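Local coordinates for vacuolar aminopeptidase 1 (Saccharomyces cerevisiae, PDB 5JGF), which removes amino acids, preferably neutral or hydrophobic ones, from the N-termini of peptides in the vacuole as a dodecameric zinc aminopeptidase, at residues Y62-I74 and R305-V317. Numbering follows the deposited sequence.
Sequences YTIRNGTNLSAFI and RQGAKGGLLESVV
Thr-63 starts the contact with its methyl, CG2 lying 4.1 Å from Leu-312 CD1, while its hydroxyl turns to Leu-44 O. Arg-65, long enough to reach the loop, bends at chi3 (-64°) and uses one nitrogen twice: NH1 donates to Arg-305 O at 2.8 Å and Gly-310 O at 3.0 Å, both near the guanidinium plane. Leu-312 covers one face of that group, and NH2 forms a salt bridge with Glu-46. Without this guanidinium, as with an alanine here, both carbonyls would probably lose the NH1 donor and Glu-46 its charge partner. The amide of Asn-66 stacks on that of Gln-306, the planes 13° apart; its ND2 bonds to Thr-68 OG1, itself tied to Asp-296, and OD1 accepts from Arg-426 of a second subunit. Asn-69 suits a mixed setting: ND2 rests 3.4 Å from Leu-312 CD2 and bonds to Leu-294 O, while OD1 probably accepts from a water bound by Leu-312 N. Small Ser-71 meets Val-316 CG2 with CB and OG, the latter turned to Thr-293, and the flat Phe-73 ring receives Val-316 CG1 over its face (CH-pi). A beta hairpin, with a classic bulge at Thr-68 and Asn-69 opposite Arg-65, packs against helix 312-324 in the alpha/beta/alpha catalytic domain of an M18 peptidase.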
ATOM      1  N   TYR D  62      27.986 -55.338 -12.420  1.00 16.92           N
ATOM      2  CA  TYR D  62      27.581 -54.046 -11.890  1.00 16.57           C
ATOM      3  C   TYR D  62      28.838 -53.247 -11.607  1.00 17.16           C
ATOM      4  O   TYR D  62      29.912 -53.815 -11.397  1.00 16.48           O
ATOM      5  CB  TYR D  62      26.724 -54.181 -10.620  1.00 15.18           C
ATOM      6  CG  TYR D  62      27.463 -54.523  -9.342  1.00 16.79           C
ATOM      7  CD1 TYR D  62      27.768 -55.845  -9.015  1.00 16.14           C
ATOM      8  CD2 TYR D  62      27.826 -53.523  -8.438  1.00 15.69           C
ATOM      9  CE1 TYR D  62      28.408 -56.162  -7.820  1.00 16.91           C
ATOM     10  CE2 TYR D  62      28.467 -53.828  -7.242  1.00 17.66           C
ATOM     11  CZ  TYR D  62      28.753 -55.148  -6.937  1.00 17.61           C
ATOM     12  OH  TYR D  62      29.375 -55.450  -5.752  1.00 18.90           O
ATOM     13  N   THR D  63      28.712 -51.925 -11.642  1.00 15.23           N
ATOM     14  CA  THR D  63      29.840 -51.056 -11.363  1.00 14.31           C
ATOM     15  C   THR D  63      29.324 -49.905 -10.514  1.00 15.47           C
ATOM     16  O   THR D  63      28.113 -49.684 -10.422  1.00 14.64           O
ATOM     17  CB  THR D  63      30.482 -50.512 -12.662  1.00 14.56           C
ATOM     18  OG1 THR D  63      31.687 -49.809 -12.336  1.00 15.19           O
ATOM     19  CG2 THR D  63      29.525 -49.568 -13.392  1.00 15.41           C
ATOM     20  N   ILE D  64      30.241 -49.180  -9.888  1.00 14.76           N
ATOM     21  CA  ILE D  64      29.863 -48.070  -9.033  1.00 14.50           C
ATOM     22  C   ILE D  64      30.756 -46.876  -9.305  1.00 16.16           C
ATOM     23  O   ILE D  64      31.952 -47.027  -9.555  1.00 14.31           O
ATOM     24  CB  ILE D  64      29.990 -48.458  -7.544  1.00 16.19           C
ATOM     25  CG1 ILE D  64      29.086 -49.657  -7.248  1.00 15.67           C
ATOM     26  CG2 ILE D  64      29.612 -47.273  -6.652  1.00 16.74           C
ATOM     27  CD1 ILE D  64      29.257 -50.220  -5.852  1.00 19.29           C
ATOM     28  N   ARG D  65      30.166 -45.688  -9.270  1.00 13.13           N
ATOM     29  CA  ARG D  65      30.919 -44.465  -9.479  1.00 13.00           C
ATOM     30  C   ARG D  65      30.704 -43.563  -8.269  1.00 14.70           C
ATOM     31  O   ARG D  65      29.571 -43.381  -7.824  1.00 13.67           O
ATOM     32  CB  ARG D  65      30.440 -43.743 -10.743  1.00 12.40           C
ATOM     33  CG  ARG D  65      31.120 -42.390 -10.955  1.00 14.65           C
ATOM     34  CD  ARG D  65      30.602 -41.690 -12.198  1.00 14.87           C
ATOM     35  NE  ARG D  65      30.915 -42.431 -13.416  1.00 15.23           N
ATOM     36  CZ  ARG D  65      30.540 -42.060 -14.636  1.00 17.58           C
ATOM     37  NH1 ARG D  65      29.831 -40.948 -14.807  1.00 16.08           N
ATOM     38  NH2 ARG D  65      30.876 -42.798 -15.686  1.00 16.33           N
ATOM     39  N   ASN D  66      31.796 -43.030  -7.723  1.00 14.98           N
ATOM     40  CA  ASN D  66      31.726 -42.110  -6.586  1.00 16.10           C
ATOM     41  C   ASN D  66      31.119 -42.733  -5.330  1.00 16.61           C
ATOM     42  O   ASN D  66      30.935 -42.049  -4.321  1.00 17.49           O
ATOM     43  CB  ASN D  66      30.907 -40.875  -6.989  1.00 16.87           C
ATOM     44  CG  ASN D  66      31.164 -39.679  -6.091  1.00 19.43           C
ATOM     45  OD1 ASN D  66      32.279 -39.167  -6.037  1.00 19.39           O
ATOM     46  ND2 ASN D  66      30.128 -39.228  -5.382  1.00 19.03           N
ATOM     47  N   GLY D  67      30.810 -44.025  -5.392  1.00 16.50           N
ATOM     48  CA  GLY D  67      30.206 -44.704  -4.258  1.00 15.34           C
ATOM     49  C   GLY D  67      28.738 -44.343  -4.070  1.00 14.11           C
ATOM     50  O   GLY D  67      28.125 -44.730  -3.078  1.00 12.80           O
ATOM     51  N   THR D  68      28.167 -43.620  -5.032  1.00 14.93           N
ATOM     52  CA  THR D  68      26.771 -43.182  -4.945  1.00 14.50           C
ATOM     53  C   THR D  68      25.988 -43.324  -6.253  1.00 15.03           C
ATOM     54  O   THR D  68      24.824 -42.928  -6.326  1.00 14.36           O
ATOM     55  CB  THR D  68      26.697 -41.694  -4.536  1.00 15.23           C
ATOM     56  OG1 THR D  68      27.356 -40.899  -5.533  1.00 14.36           O
ATOM     57  CG2 THR D  68      27.374 -41.464  -3.198  1.00 14.80           C
ATOM     58  N   ASN D  69      26.628 -43.887  -7.273  1.00 13.42           N
ATOM     59  CA  ASN D  69      26.040 -44.053  -8.605  1.00 14.82           C
ATOM     60  C   ASN D  69      26.335 -45.508  -8.987  1.00 16.07           C
ATOM     61  O   ASN D  69      27.494 -45.880  -9.176  1.00 16.46           O
ATOM     62  CB  ASN D  69      26.749 -43.059  -9.538  1.00 13.71           C
ATOM     63  CG  ASN D  69      26.200 -43.031 -10.962  1.00 12.99           C
ATOM     64  OD1 ASN D  69      26.842 -42.456 -11.843  1.00 14.98           O
ATOM     65  ND2 ASN D  69      25.032 -43.619 -11.193  1.00 13.80           N
ATOM     66  N   LEU D  70      25.294 -46.329  -9.084  1.00 15.57           N
ATOM     67  CA  LEU D  70      25.471 -47.745  -9.393  1.00 15.37           C
ATOM     68  C   LEU D  70      24.683 -48.215 -10.606  1.00 16.88           C
ATOM     69  O   LEU D  70      23.561 -47.771 -10.844  1.00 14.51           O
ATOM     70  CB  LEU D  70      25.080 -48.584  -8.167  1.00 14.90           C
ATOM     71  CG  LEU D  70      25.149 -50.118  -8.233  1.00 15.01           C
ATOM     72  CD1 LEU D  70      25.342 -50.672  -6.837  1.00 17.34           C
ATOM     73  CD2 LEU D  70      23.883 -50.682  -8.861  1.00 14.56           C
ATOM     74  N   SER D  71      25.288 -49.111 -11.378  1.00 14.40           N
ATOM     75  CA  SER D  71      24.632 -49.671 -12.550  1.00 15.29           C
ATOM     76  C   SER D  71      24.808 -51.181 -12.539  1.00 15.92           C
ATOM     77  O   SER D  71      25.933 -51.682 -12.549  1.00 13.97           O
ATOM     78  CB  SER D  71      25.224 -49.103 -13.839  1.00 16.03           C
ATOM     79  OG  SER D  71      24.556 -49.641 -14.970  1.00 16.85           O
ATOM     80  N   ALA D  72      23.691 -51.897 -12.487  1.00 14.99           N
ATOM     81  CA  ALA D  72      23.709 -53.353 -12.492  1.00 15.31           C
ATOM     82  C   ALA D  72      23.149 -53.761 -13.840  1.00 16.23           C
ATOM     83  O   ALA D  72      22.161 -53.188 -14.304  1.00 15.75           O
ATOM     84  CB  ALA D  72      22.835 -53.898 -11.374  1.00 14.00           C
ATOM     85  N   PHE D  73      23.776 -54.739 -14.486  1.00 16.77           N
ATOM     86  CA  PHE D  73      23.287 -55.165 -15.782  1.00 15.09           C
ATOM     87  C   PHE D  73      23.475 -56.645 -16.076  1.00 16.29           C
ATOM     88  O   PHE D  73      24.332 -57.314 -15.494  1.00 15.57           O
ATOM     89  CB  PHE D  73      23.919 -54.313 -16.891  1.00 16.62           C
ATOM     90  CG  PHE D  73      25.429 -54.312 -16.894  1.00 19.94           C
ATOM     91  CD1 PHE D  73      26.136 -55.073 -17.822  1.00 20.49           C
ATOM     92  CD2 PHE D  73      26.142 -53.515 -16.002  1.00 18.59           C
ATOM     93  CE1 PHE D  73      27.535 -55.034 -17.867  1.00 20.66           C
ATOM     94  CE2 PHE D  73      27.538 -53.469 -16.038  1.00 20.82           C
ATOM     95  CZ  PHE D  73      28.235 -54.230 -16.975  1.00 17.58           C
ATOM     96  N   ILE D  74      22.633 -57.139 -16.975  1.00 16.41           N
ATOM     97  CA  ILE D  74      22.646 -58.531 -17.400  1.00 16.82           C
ATOM     98  C   ILE D  74      22.787 -58.506 -18.916  1.00 17.51           C
ATOM     99  O   ILE D  74      21.944 -57.941 -19.615  1.00 18.02           O
ATOM    100  CB  ILE D  74      21.329 -59.233 -17.029  1.00 17.25           C
ATOM    101  CG1 ILE D  74      21.032 -59.026 -15.541  1.00 16.28           C
ATOM    102  CG2 ILE D  74      21.424 -60.725 -17.351  1.00 17.29           C
ATOM    103  CD1 ILE D  74      19.662 -59.523 -15.116  1.00 19.28           C
ATOM    104  N   ARG D 305      28.976 -35.741 -12.209  1.00 13.30           N
ATOM    105  CA  ARG D 305      29.414 -36.970 -12.859  1.00 14.46           C
ATOM    106  C   ARG D 305      28.669 -38.193 -12.337  1.00 15.62           C
ATOM    107  O   ARG D 305      28.558 -39.195 -13.042  1.00 15.98           O
ATOM    108  CB  ARG D 305      30.925 -37.157 -12.701  1.00 17.23           C
ATOM    109  CG  ARG D 305      31.367 -37.661 -11.352  1.00 18.88           C
ATOM    110  CD  ARG D 305      32.882 -37.776 -11.300  1.00 20.30           C
ATOM    111  NE  ARG D 305      33.306 -38.444 -10.080  1.00 21.79           N
ATOM    112  CZ  ARG D 305      33.884 -39.637 -10.044  1.00 20.19           C
ATOM    113  NH1 ARG D 305      34.124 -40.298 -11.167  1.00 19.88           N
ATOM    114  NH2 ARG D 305      34.193 -40.182  -8.877  1.00 20.99           N
ATOM    115  N   GLN D 306      28.140 -38.106 -11.116  1.00 14.24           N
ATOM    116  CA  GLN D 306      27.415 -39.227 -10.530  1.00 13.31           C
ATOM    117  C   GLN D 306      25.899 -39.102 -10.701  1.00 13.40           C
ATOM    118  O   GLN D 306      25.137 -39.922 -10.194  1.00 12.41           O
ATOM    119  CB  GLN D 306      27.772 -39.386  -9.043  1.00 13.81           C
ATOM    120  CG  GLN D 306      27.469 -38.171  -8.165  1.00 14.69           C
ATOM    121  CD  GLN D 306      28.655 -37.225  -8.007  1.00 17.84           C
ATOM    122  OE1 GLN D 306      28.526 -36.142  -7.427  1.00 19.68           O
ATOM    123  NE2 GLN D 306      29.812 -37.632  -8.507  1.00 13.59           N
ATOM    124  N   GLY D 307      25.475 -38.065 -11.418  1.00 13.57           N
ATOM    125  CA  GLY D 307      24.061 -37.854 -11.679  1.00 14.14           C
ATOM    126  C   GLY D 307      23.715 -38.377 -13.063  1.00 13.22           C
ATOM    127  O   GLY D 307      24.604 -38.807 -13.802  1.00 12.49           O
ATOM    128  N   ALA D 308      22.436 -38.335 -13.428  1.00 13.12           N
ATOM    129  CA  ALA D 308      22.004 -38.831 -14.735  1.00 13.29           C
ATOM    130  C   ALA D 308      22.754 -38.213 -15.908  1.00 14.57           C
ATOM    131  O   ALA D 308      23.017 -38.890 -16.898  1.00 13.23           O
ATOM    132  CB  ALA D 308      20.501 -38.616 -14.914  1.00 14.45           C
ATOM    133  N   LYS D 309      23.096 -36.932 -15.806  1.00 12.39           N
ATOM    134  CA  LYS D 309      23.802 -36.269 -16.893  1.00 13.68           C
ATOM    135  C   LYS D 309      25.262 -36.711 -16.988  1.00 12.87           C
ATOM    136  O   LYS D 309      25.938 -36.409 -17.972  1.00 12.84           O
ATOM    137  CB  LYS D 309      23.705 -34.747 -16.735  1.00 12.79           C
ATOM    138  CG  LYS D 309      22.268 -34.219 -16.823  1.00 16.10           C
ATOM    139  CD  LYS D 309      22.202 -32.710 -16.606  1.00 15.87           C
ATOM    140  CE  LYS D 309      20.762 -32.200 -16.598  1.00 17.54           C
ATOM    141  NZ  LYS D 309      20.091 -32.335 -17.925  1.00 16.28           N
ATOM    142  N   GLY D 310      25.726 -37.439 -15.971  1.00 13.61           N
ATOM    143  CA  GLY D 310      27.096 -37.938 -15.939  1.00 14.26           C
ATOM    144  C   GLY D 310      27.313 -39.127 -16.865  1.00 15.92           C
ATOM    145  O   GLY D 310      28.444 -39.565 -17.079  1.00 16.24           O
ATOM    146  N   GLY D 311      26.214 -39.666 -17.386  1.00 14.93           N
ATOM    147  CA  GLY D 311      26.265 -40.766 -18.338  1.00 16.58           C
ATOM    148  C   GLY D 311      26.766 -42.154 -17.973  1.00 16.96           C
ATOM    149  O   GLY D 311      27.318 -42.838 -18.835  1.00 16.79           O
ATOM    150  N   LEU D 312      26.576 -42.599 -16.736  1.00 16.00           N
ATOM    151  CA  LEU D 312      27.041 -43.939 -16.379  1.00 17.38           C
ATOM    152  C   LEU D 312      26.329 -45.010 -17.212  1.00 17.51           C
ATOM    153  O   LEU D 312      26.935 -46.011 -17.597  1.00 16.65           O
ATOM    154  CB  LEU D 312      26.829 -44.212 -14.888  1.00 16.31           C
ATOM    155  CG  LEU D 312      27.282 -45.605 -14.420  1.00 17.06           C
ATOM    156  CD1 LEU D 312      28.778 -45.782 -14.704  1.00 16.68           C
ATOM    157  CD2 LEU D 312      26.993 -45.775 -12.935  1.00 16.80           C
ATOM    158  N   LEU D 313      25.044 -44.798 -17.491  1.00 15.88           N
ATOM    159  CA  LEU D 313      24.272 -45.751 -18.284  1.00 17.04           C
ATOM    160  C   LEU D 313      24.885 -45.925 -19.667  1.00 17.61           C
ATOM    161  O   LEU D 313      25.149 -47.048 -20.106  1.00 15.89           O
ATOM    162  CB  LEU D 313      22.827 -45.275 -18.436  1.00 16.14           C
ATOM    163  CG  LEU D 313      21.970 -46.067 -19.430  1.00 15.69           C
ATOM    164  CD1 LEU D 313      21.764 -47.487 -18.928  1.00 14.62           C
ATOM    165  CD2 LEU D 313      20.630 -45.368 -19.612  1.00 17.34           C
ATOM    166  N   GLU D 314      25.097 -44.803 -20.351  1.00 16.61           N
ATOM    167  CA  GLU D 314      25.676 -44.809 -21.686  1.00 17.50           C
ATOM    168  C   GLU D 314      27.058 -45.458 -21.660  1.00 18.17           C
ATOM    169  O   GLU D 314      27.430 -46.188 -22.582  1.00 17.72           O
ATOM    170  CB  GLU D 314      25.788 -43.374 -22.224  1.00 17.35           C
ATOM    171  CG  GLU D 314      24.457 -42.622 -22.361  1.00 20.55           C
ATOM    172  CD  GLU D 314      24.084 -41.816 -21.118  1.00 20.25           C
ATOM    173  OE1 GLU D 314      23.785 -42.416 -20.069  1.00 17.61           O
ATOM    174  OE2 GLU D 314      24.092 -40.570 -21.195  1.00 22.71           O
ATOM    175  N   SER D 315      27.813 -45.189 -20.602  1.00 18.26           N
ATOM    176  CA  SER D 315      29.151 -45.753 -20.456  1.00 19.74           C
ATOM    177  C   SER D 315      29.098 -47.274 -20.345  1.00 18.85           C
ATOM    178  O   SER D 315      29.847 -47.981 -21.019  1.00 18.15           O
ATOM    179  CB  SER D 315      29.835 -45.179 -19.217  1.00 20.30           C
ATOM    180  OG  SER D 315      31.087 -45.809 -19.001  1.00 25.19           O
ATOM    181  N   VAL D 316      28.215 -47.765 -19.485  1.00 17.21           N
ATOM    182  CA  VAL D 316      28.049 -49.198 -19.277  1.00 17.39           C
ATOM    183  C   VAL D 316      27.716 -49.907 -20.585  1.00 18.68           C
ATOM    184  O   VAL D 316      28.313 -50.934 -20.912  1.00 17.90           O
ATOM    185  CB  VAL D 316      26.931 -49.482 -18.244  1.00 16.77           C
ATOM    186  CG1 VAL D 316      26.543 -50.958 -18.272  1.00 17.89           C
ATOM    187  CG2 VAL D 316      27.404 -49.089 -16.852  1.00 17.79           C
ATOM    188  N   VAL D 317      26.767 -49.358 -21.335  1.00 15.87           N
ATOM    189  CA  VAL D 317      26.367 -49.967 -22.598  1.00 16.93           C
ATOM    190  C   VAL D 317      27.480 -49.932 -23.647  1.00 19.14           C
ATOM    191  O   VAL D 317      27.667 -50.903 -24.383  1.00 18.10           O
ATOM    192  CB  VAL D 317      25.095 -49.296 -23.162  1.00 17.05           C
ATOM    193  CG1 VAL D 317      24.772 -49.850 -24.542  1.00 18.36           C
ATOM    194  CG2 VAL D 317      23.922 -49.552 -22.222  1.00 16.96           C
TER
HETATM  195  O   HOH W   1      30.646 -41.528 -18.246  1.00 20.47           O
HETATM  196  O   HOH W   2      32.381 -36.538  -8.066  1.00 16.28           O
HETATM  197  O   HOH W   3      34.560 -42.926  -8.372  1.00 18.04           O
HETATM  198  O   HOH W   4      26.016 -41.227 -14.153  1.00 14.15           O